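Local coordinates for holliday junction resolvase Hjc (Sulfolobus solfataricus, PDB 4TKD) that resolves Holliday junctions as a magnesium-dependent homodimeric endonuclease, cutting four-way DNA with paired nicks in opposing strands during recombination, at the interface of chains A and B. Numbering follows the deposited sequence. Chains: chain A/B, Holliday junction resolvase Hjc.

Contact 1: the interface of chains A and B. Residues chain A 25-26, 46-47; chain B 77, 80-81.
The methyl group of A:Ala25 sits squarely over the aromatic ring of B:Phe77, its CB 3.5 Å from the ring centroid. This CH-pi contact is part of a helix-to-strand patch in the Hjc homodimer: strands 25-28 and 43-47 of chain A receive the C-terminal end of helix 68-81 of chain B. Because CB lies over the ring centre, it is nearly equidistant from all six ring carbons, and the nearest of them, CE2 of B:Phe77, is 3.7 Å away. Alanine suits the place, since a single methyl lets the strand backbone come down close to the ring. The ring is presented by a first torsion that sets CG of B:Phe77 opposite its own backbone N (chi1 -168°). At the rim of the ring, in its plane, lies the backbone carbonyl oxygen of A:Val26.

One helical turn further on, B:Ser81 brings its small CB against two residues of chain A. It meets CB of A:Leu46 at 3.5 Å and the A:Ala25 methyl at 3.7 Å, so the serine nestles between the two strands. CD1 of A:Leu46 reaches the same serine carbon, adding an apolar branch to the contact. Serine fits here because it is small enough for close approach and can return its hydroxyl to its own helix. A:Lys47 contributes mainly its backbone, its CA lying 3.3 Å from the carbonyl O of B:Lys80. With chi1 at 65°, the hydroxyl OG of B:Ser81 hydrogen-bonds to the backbone O of B:Phe77 at 2.9 Å.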
ATOM      1  N   ALA A  25      15.561   9.261  -7.452  1.00 24.43           N
ATOM      2  CA  ALA A  25      16.321   8.562  -6.424  1.00 24.29           C
ATOM      3  C   ALA A  25      17.295   7.756  -7.289  1.00 26.31           C
ATOM      4  O   ALA A  25      16.866   6.982  -8.149  1.00 25.57           O
ATOM      5  CB  ALA A  25      15.418   7.629  -5.616  1.00 25.10           C
ATOM      6  N   VAL A  26      18.590   8.041  -7.164  1.00 23.16           N
ATOM      7  CA  VAL A  26      19.609   7.463  -8.028  1.00 22.97           C
ATOM      8  C   VAL A  26      20.666   6.664  -7.272  1.00 30.93           C
ATOM      9  O   VAL A  26      21.194   7.117  -6.263  1.00 33.57           O
ATOM     10  CB  VAL A  26      20.272   8.534  -8.961  1.00 25.63           C
ATOM     11  CG1 VAL A  26      21.121   7.889 -10.050  1.00 25.41           C
ATOM     12  CG2 VAL A  26      19.262   9.460  -9.599  1.00 24.17           C
ATOM     13  N   LEU A  46      15.253   6.032 -10.127  1.00 24.97           N
ATOM     14  CA  LEU A  46      13.871   5.751  -9.808  1.00 24.22           C
ATOM     15  C   LEU A  46      13.105   7.033  -9.519  1.00 27.15           C
ATOM     16  O   LEU A  46      13.582   7.877  -8.753  1.00 24.52           O
ATOM     17  CB  LEU A  46      13.781   4.798  -8.604  1.00 23.82           C
ATOM     18  CG  LEU A  46      14.759   3.610  -8.512  1.00 27.11           C
ATOM     19  CD1 LEU A  46      14.750   3.007  -7.111  1.00 26.48           C
ATOM     20  CD2 LEU A  46      14.437   2.547  -9.525  1.00 27.37           C
ATOM     21  N   LYS A  47      11.907   7.166 -10.122  1.00 21.98           N
ATOM     22  CA  LYS A  47      11.059   8.308  -9.842  1.00 22.79           C
ATOM     23  C   LYS A  47       9.580   7.912  -9.909  1.00 28.69           C
ATOM     24  O   LYS A  47       9.125   7.462 -10.971  1.00 26.52           O
ATOM     25  CB  LYS A  47      11.350   9.501 -10.768  1.00 22.73           C
ATOM     26  CG  LYS A  47      10.730  10.797 -10.246  1.00 24.35           C
ATOM     27  CD  LYS A  47      10.985  11.979 -11.188  1.00 27.92           C
ATOM     28  CE  LYS A  47      10.238  13.206 -10.692  1.00 42.43           C
ATOM     29  NZ  LYS A  47      10.571  14.412 -11.507  1.00 37.92           N
TER
ATOM     30  N   PHE B  77      14.491   9.041  -0.153  1.00 27.62           N
ATOM     31  CA  PHE B  77      14.795   8.173  -1.294  1.00 25.51           C
ATOM     32  C   PHE B  77      13.525   7.365  -1.635  1.00 30.43           C
ATOM     33  O   PHE B  77      13.156   7.280  -2.798  1.00 31.53           O
ATOM     34  CB  PHE B  77      15.962   7.258  -0.950  1.00 26.96           C
ATOM     35  CG  PHE B  77      16.564   6.514  -2.133  1.00 27.13           C
ATOM     36  CD1 PHE B  77      15.986   5.342  -2.610  1.00 29.82           C
ATOM     37  CD2 PHE B  77      17.736   6.956  -2.729  1.00 26.99           C
ATOM     38  CE1 PHE B  77      16.585   4.620  -3.657  1.00 29.77           C
ATOM     39  CE2 PHE B  77      18.347   6.215  -3.753  1.00 28.46           C
ATOM     40  CZ  PHE B  77      17.767   5.056  -4.208  1.00 25.62           C
ATOM     41  N   LYS B  80      10.884   9.779  -3.264  1.00 21.89           N
ATOM     42  CA  LYS B  80      11.278  10.139  -4.641  1.00 22.78           C
ATOM     43  C   LYS B  80      11.128   8.979  -5.602  1.00 26.25           C
ATOM     44  O   LYS B  80      10.583   9.180  -6.684  1.00 26.64           O
ATOM     45  CB  LYS B  80      12.718  10.670  -4.674  1.00 24.86           C
ATOM     46  CG  LYS B  80      12.822  12.098  -4.140  1.00 30.12           C
ATOM     47  CD  LYS B  80      14.292  12.461  -3.992  1.00 30.81           C
ATOM     48  CE  LYS B  80      14.460  13.853  -3.466  1.00 38.09           C
ATOM     49  NZ  LYS B  80      15.837  14.076  -2.985  1.00 49.95           N
ATOM     50  N   SER B  81      11.550   7.762  -5.176  1.00 22.37           N
ATOM     51  CA  SER B  81      11.509   6.550  -6.007  1.00 22.64           C
ATOM     52  C   SER B  81      10.123   5.993  -6.215  1.00 28.04           C
ATOM     53  O   SER B  81       9.898   5.327  -7.214  1.00 27.34           O
ATOM     54  CB  SER B  81      12.384   5.456  -5.409  1.00 23.42           C
ATOM     55  OG  SER B  81      11.864   5.036  -4.163  1.00 23.52           O
TER

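Contact 2: the interface of chains A and B. Residues chain A 44, 46, 51, 77, 81; chain B 25, 46, 49, 51.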
ATOM      1  N   ILE A  44      20.939   3.266 -11.830  1.00 27.14           N
ATOM      2  CA  ILE A  44      19.550   2.905 -11.596  1.00 26.08           C
ATOM      3  C   ILE A  44      18.917   4.164 -11.040  1.00 28.67           C
ATOM      4  O   ILE A  44      19.342   4.667  -9.989  1.00 27.30           O
ATOM      5  CB  ILE A  44      19.412   1.650 -10.676  1.00 28.77           C
ATOM      6  CG1 ILE A  44      20.046   0.421 -11.353  1.00 29.54           C
ATOM      7  CG2 ILE A  44      17.943   1.384 -10.287  1.00 27.18           C
ATOM      8  CD1 ILE A  44      20.597  -0.626 -10.401  1.00 43.18           C
ATOM      9  N   LEU A  46      15.253   6.032 -10.127  1.00 24.97           N
ATOM     10  CA  LEU A  46      13.871   5.751  -9.808  1.00 24.22           C
ATOM     11  C   LEU A  46      13.105   7.033  -9.519  1.00 27.15           C
ATOM     12  O   LEU A  46      13.582   7.877  -8.753  1.00 24.52           O
ATOM     13  CB  LEU A  46      13.781   4.798  -8.604  1.00 23.82           C
ATOM     14  CG  LEU A  46      14.759   3.610  -8.512  1.00 27.11           C
ATOM     15  CD1 LEU A  46      14.750   3.007  -7.111  1.00 26.48           C
ATOM     16  CD2 LEU A  46      14.437   2.547  -9.525  1.00 27.37           C
ATOM     17  N   ILE A  51      11.164   3.065 -13.261  1.00 26.21           N
ATOM     18  CA  ILE A  51      12.519   2.514 -13.242  1.00 25.03           C
ATOM     19  C   ILE A  51      13.242   2.786 -14.544  1.00 26.54           C
ATOM     20  O   ILE A  51      12.764   2.412 -15.605  1.00 23.87           O
ATOM     21  CB  ILE A  51      12.509   1.010 -12.888  1.00 27.59           C
ATOM     22  CG1 ILE A  51      11.725   0.745 -11.556  1.00 26.12           C
ATOM     23  CG2 ILE A  51      13.965   0.438 -12.818  1.00 27.13           C
ATOM     24  CD1 ILE A  51      11.154  -0.693 -11.470  1.00 30.48           C
ATOM     25  N   PHE A  77      18.316  -7.600 -16.448  1.00 31.10           N
ATOM     26  CA  PHE A  77      18.030  -6.718 -15.318  1.00 30.59           C
ATOM     27  C   PHE A  77      16.808  -5.847 -15.667  1.00 33.44           C
ATOM     28  O   PHE A  77      15.940  -5.669 -14.818  1.00 33.40           O
ATOM     29  CB  PHE A  77      19.224  -5.810 -15.017  1.00 31.94           C
ATOM     30  CG  PHE A  77      19.205  -5.242 -13.622  1.00 32.87           C
ATOM     31  CD1 PHE A  77      18.508  -4.066 -13.338  1.00 35.39           C
ATOM     32  CD2 PHE A  77      19.891  -5.870 -12.589  1.00 33.36           C
ATOM     33  CE1 PHE A  77      18.535  -3.512 -12.062  1.00 35.10           C
ATOM     34  CE2 PHE A  77      19.896  -5.326 -11.307  1.00 35.83           C
ATOM     35  CZ  PHE A  77      19.227  -4.149 -11.057  1.00 34.23           C
ATOM     36  N   SER A  81      13.219  -6.306 -13.656  1.00 28.46           N
ATOM     37  CA  SER A  81      12.806  -5.094 -12.940  1.00 27.47           C
ATOM     38  C   SER A  81      11.542  -4.438 -13.495  1.00 33.59           C
ATOM     39  O   SER A  81      10.837  -3.767 -12.749  1.00 34.26           O
ATOM     40  CB  SER A  81      13.941  -4.077 -12.951  1.00 24.60           C
ATOM     41  OG  SER A  81      14.184  -3.657 -14.278  1.00 27.24           O
TER
ATOM     42  N   ALA B  25      15.521  -8.100  -9.690  1.00 29.98           N
ATOM     43  CA  ALA B  25      16.745  -7.429 -10.139  1.00 28.85           C
ATOM     44  C   ALA B  25      17.156  -6.693  -8.849  1.00 30.72           C
ATOM     45  O   ALA B  25      16.353  -5.949  -8.276  1.00 29.44           O
ATOM     46  CB  ALA B  25      16.429  -6.446 -11.262  1.00 29.15           C
ATOM     47  N   LEU B  46      13.990  -4.937  -7.334  1.00 24.15           N
ATOM     48  CA  LEU B  46      12.992  -4.567  -8.305  1.00 24.14           C
ATOM     49  C   LEU B  46      12.431  -5.780  -9.009  1.00 32.64           C
ATOM     50  O   LEU B  46      13.194  -6.651  -9.445  1.00 33.02           O
ATOM     51  CB  LEU B  46      13.616  -3.605  -9.360  1.00 23.96           C
ATOM     52  CG  LEU B  46      14.594  -2.499  -8.866  1.00 27.94           C
ATOM     53  CD1 LEU B  46      15.372  -1.860 -10.036  1.00 27.20           C
ATOM     54  CD2 LEU B  46      13.860  -1.409  -8.107  1.00 29.10           C
ATOM     55  N   GLY B  49       8.128  -3.824 -12.173  1.00 31.85           N
ATOM     56  CA  GLY B  49       7.770  -2.451 -11.839  1.00 30.80           C
ATOM     57  C   GLY B  49       7.631  -2.171 -10.356  1.00 35.01           C
ATOM     58  O   GLY B  49       7.381  -1.025  -9.990  1.00 35.75           O
ATOM     59  N   ILE B  51       9.112  -1.645  -6.628  1.00 28.72           N
ATOM     60  CA  ILE B  51      10.327  -1.172  -5.964  1.00 27.20           C
ATOM     61  C   ILE B  51      10.259  -1.447  -4.467  1.00 30.90           C
ATOM     62  O   ILE B  51       9.359  -0.956  -3.787  1.00 27.65           O
ATOM     63  CB  ILE B  51      10.612   0.336  -6.267  1.00 28.76           C
ATOM     64  CG1 ILE B  51      10.601   0.623  -7.804  1.00 27.69           C
ATOM     65  CG2 ILE B  51      11.955   0.789  -5.607  1.00 27.73           C
ATOM     66  CD1 ILE B  51      10.412   2.102  -8.182  1.00 19.78           C
TER
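One face of the A:Phe77 ring is capped by the methyl of B:Ala25, whose CB stands over the ring centre, 3.5 Å from the centroid. CD1 of B:Leu46 approaches the CE1 corner of the ring at 4.1 Å, the two side chains crossing obliquely. An alanine in place of A:Phe77 would probably leave the B:Ala25 methyl without its aromatic platform and open a gap beside B:Leu46.

B:Leu46 buries more surface than the other residues here. Its CB packs 3.6 Å from CB of A:Ser81. With CG beside the backbone N, anti to the carbonyl carbon (chi1 -41°), and the second torsion extended, CD1 points at the other subunit and lies near both A:Ile51 CG2 and A:Ser81 CB. A:Ile51 and B:Ile51 meet tip to tip, CG1 of the former 3.9 Å from CD1 of the latter; branched isoleucines suit strands and offer several carbons to such a core. CD1 of A:Ile51 also rests on CA of B:Gly49; glycine suits this turn, having no side chain in the way and tolerating the positive phi (83°). The backbone N of B:Gly49 donates a hydrogen bond to O of A:Ser81 (2.8 Å, 159° at H), arriving from above the carbonyl plane. B:Gly49 belongs to the turn joining strands 43-47 and 50-57, so the end of A helix 68-81 is tied to this hairpin while the facing strands of both subunits form the apolar centre.

The C-alpha centres of contact 1 and contact 2 lie about 11 Å apart, and A:Leu46 belongs to both. Contact 1 brings the end of helix 68-81 of chain B onto chain A; contact 2 includes the reciprocal docking of the chain A helix, as the two-fold symmetry of the interface requires, and extends to the 43-57 hairpins. Strand 43-47 thus links a helix-docking flank to the apolar centre. Both are parts of one two-fold interface that fits the known homodimer, and would be expected to fix the relative placement of the two active sites that make paired nicks.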